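Local coordinates for TTHB210-like domain-containing protein (Thermus thermophilus, PDB 3VG8), which is of unknown function but is controlled by the sigma-E/anti-sigma-E regulatory system and assembles into a homodecamer, at residues 33-38 / 42-47. The protein carries 1 engineered substitution. Sequence-based numbering, arbitrary orientation.
Sequences FLAYDR and LVKVVF
Leu42 lays its CD1 methyl over one face of the Tyr36 ring, 4.0 Å from the ring centroid, in a CH-pi contact. The methyl is offset toward the rim of the ring. CG of Leu42 stands anti to the backbone N (chi1 176°), and with chi2 at 62° CD1 reaches both the Tyr36 ring and Leu34 CB, the latter at 3.7 Å. Farther along, Leu34 CD2 touches Val45 CG2, the two side chains running side by side.

The two strands form a beta hairpin. Phe33 and Val46 are a hydrogen-bonded pair, with Val46 N 2.7 Å from Phe33 O. The return bond from Phe33 N to Val46 O is tilted from the carbonyl plane. Ala35 N gives a nearly straight bond to Lys44 O. The register then slips by one residue. Ala35 O takes Val43 N at 2.7 Å and Lys44 N, weakly, at 3.3 Å, so two amides share one carbonyl oxygen in a classic beta bulge. Val43 adopts helix-like backbone angles here, and its CG2 packs against Asp37 CB. Asp37 OD1 accepts hydrogen bonds from the backbone N-H groups of Ala39 and Asn41, both within the connection between the strands.

On the face opposite Leu34 and Tyr36, Ala35 CB rests on Lys44 CG at 3.8 Å. The lysine chain then extends away to salt bridges with Glu107 and Glu98.

Leu7 of a neighbouring subunit packs on Leu34, and Val3 of another on Tyr36. Both strands lie inside the antiparallel sheet, 33-36 beside strand 20-23 and 42-50 beside strand 94-100; Leu34, Leu42 and Val45 face helix 65-71, while Asp37 and Val43 pack on helix 104-110.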
loop_
_atom_site.group_PDB
_atom_site.type_symbol
_atom_site.label_atom_id
_atom_site.label_comp_id
_atom_site.label_asym_id
_atom_site.label_seq_id
_atom_site.Cartn_x
_atom_site.Cartn_y
_atom_site.Cartn_z
ATOM N N PHE F 33 2.260 8.814 38.818
ATOM C CA PHE F 33 3.568 8.267 38.516
ATOM C C PHE F 33 4.012 8.937 37.213
ATOM O O PHE F 33 3.195 9.190 36.313
ATOM C CB PHE F 33 3.498 6.761 38.298
ATOM C CG PHE F 33 3.271 5.970 39.549
ATOM C CD1 PHE F 33 2.062 6.051 40.230
ATOM C CD2 PHE F 33 4.258 5.101 40.026
ATOM C CE1 PHE F 33 1.832 5.275 41.365
ATOM C CE2 PHE F 33 4.038 4.314 41.161
ATOM C CZ PHE F 33 2.826 4.400 41.830
ATOM N N LEU F 34 5.299 9.239 37.116
ATOM C CA LEU F 34 5.839 9.860 35.922
ATOM C C LEU F 34 6.707 8.808 35.226
ATOM O O LEU F 34 7.588 8.217 35.842
ATOM C CB LEU F 34 6.668 11.082 36.303
ATOM C CG LEU F 34 5.956 12.097 37.206
ATOM C CD1 LEU F 34 6.934 13.188 37.626
ATOM C CD2 LEU F 34 4.776 12.720 36.480
ATOM N N ALA F 35 6.436 8.568 33.946
ATOM C CA ALA F 35 7.185 7.578 33.173
ATOM C C ALA F 35 8.072 8.275 32.153
ATOM O O ALA F 35 7.580 8.990 31.279
ATOM C CB ALA F 35 6.234 6.626 32.452
ATOM N N TYR F 36 9.376 8.034 32.266
ATOM C CA TYR F 36 10.366 8.623 31.378
ATOM C C TYR F 36 10.925 7.594 30.406
ATOM O O TYR F 36 10.945 6.397 30.719
ATOM C CB TYR F 36 11.517 9.190 32.212
ATOM C CG TYR F 36 11.116 10.345 33.102
ATOM C CD1 TYR F 36 10.502 10.123 34.344
ATOM C CD2 TYR F 36 11.301 11.666 32.679
ATOM C CE1 TYR F 36 10.075 11.188 35.135
ATOM C CE2 TYR F 36 10.882 12.744 33.466
ATOM C CZ TYR F 36 10.269 12.498 34.687
ATOM O OH TYR F 36 9.837 13.559 35.451
ATOM N N ASP F 37 11.384 8.042 29.233
ATOM C CA ASP F 37 11.981 7.101 28.293
ATOM C C ASP F 37 13.490 6.991 28.558
ATOM O O ASP F 37 13.997 7.543 29.536
ATOM C CB ASP F 37 11.710 7.486 26.835
ATOM C CG ASP F 37 12.236 8.869 26.467
ATOM O OD1 ASP F 37 13.204 9.375 27.105
ATOM O OD2 ASP F 37 11.666 9.442 25.504
ATOM N N ARG F 38 14.206 6.267 27.707
ATOM C CA ARG F 38 15.646 6.090 27.905
ATOM C C ARG F 38 16.448 7.381 27.774
ATOM O O ARG F 38 17.579 7.455 28.240
ATOM C CB ARG F 38 16.193 5.033 26.925
ATOM C CG ARG F 38 15.681 3.601 27.175
ATOM C CD ARG F 38 16.490 2.580 26.368
ATOM N NE ARG F 38 15.934 1.225 26.375
ATOM C CZ ARG F 38 16.091 0.346 27.363
ATOM N NH1 ARG F 38 16.785 0.672 28.438
ATOM N NH2 ARG F 38 15.551 -0.860 27.272
ATOM N N LEU F 42 10.006 12.965 29.709
ATOM C CA LEU F 42 8.767 12.531 30.345
ATOM C C LEU F 42 7.767 12.121 29.253
ATOM O O LEU F 42 7.395 12.922 28.397
ATOM C CB LEU F 42 8.175 13.657 31.178
ATOM C CG LEU F 42 6.811 13.364 31.819
ATOM C CD1 LEU F 42 6.924 12.202 32.797
ATOM C CD2 LEU F 42 6.315 14.636 32.541
ATOM N N VAL F 43 7.339 10.867 29.305
ATOM C CA VAL F 43 6.410 10.298 28.329
ATOM C C VAL F 43 4.945 10.374 28.768
ATOM O O VAL F 43 4.049 10.660 27.955
ATOM C CB VAL F 43 6.781 8.807 28.059
ATOM C CG1 VAL F 43 5.823 8.175 27.062
ATOM C CG2 VAL F 43 8.198 8.738 27.495
ATOM N N LYS F 44 4.697 10.124 30.048
ATOM C CA LYS F 44 3.323 10.137 30.543
ATOM C C LYS F 44 3.193 10.259 32.045
ATOM O O LYS F 44 4.130 9.994 32.778
ATOM C CB LYS F 44 2.562 8.893 30.069
ATOM C CG LYS F 44 3.126 7.537 30.529
ATOM C CD LYS F 44 2.259 6.394 29.960
ATOM C CE LYS F 44 2.878 5.012 30.094
ATOM N NZ LYS F 44 2.076 3.955 29.375
ATOM N N VAL F 45 1.997 10.667 32.463
ATOM C CA VAL F 45 1.608 10.889 33.847
ATOM C C VAL F 45 0.511 9.859 34.154
ATOM O O VAL F 45 -0.559 9.868 33.530
ATOM C CB VAL F 45 1.059 12.313 33.974
ATOM C CG1 VAL F 45 0.602 12.587 35.384
ATOM C CG2 VAL F 45 2.144 13.291 33.558
ATOM N N VAL F 46 0.768 8.976 35.116
ATOM C CA VAL F 46 -0.170 7.896 35.417
ATOM C C VAL F 46 -0.838 7.914 36.805
ATOM O O VAL F 46 -0.154 7.838 37.816
ATOM C CB VAL F 46 0.552 6.532 35.245
ATOM C CG1 VAL F 46 -0.412 5.380 35.454
ATOM C CG2 VAL F 46 1.185 6.445 33.870
ATOM N N PHE F 47 -2.164 8.026 36.839
ATOM C CA PHE F 47 -2.916 7.987 38.100
ATOM C C PHE F 47 -3.393 6.548 38.312
ATOM O O PHE F 47 -3.860 5.900 37.380
ATOM C CB PHE F 47 -4.140 8.909 38.048
ATOM C CG PHE F 47 -3.794 10.349 37.934
ATOM C CD1 PHE F 47 -3.600 10.935 36.693
ATOM C CD2 PHE F 47 -3.587 11.117 39.078
ATOM C CE1 PHE F 47 -3.202 12.258 36.593
ATOM C CE2 PHE F 47 -3.190 12.437 38.983
ATOM C CZ PHE F 47 -2.997 13.007 37.739
#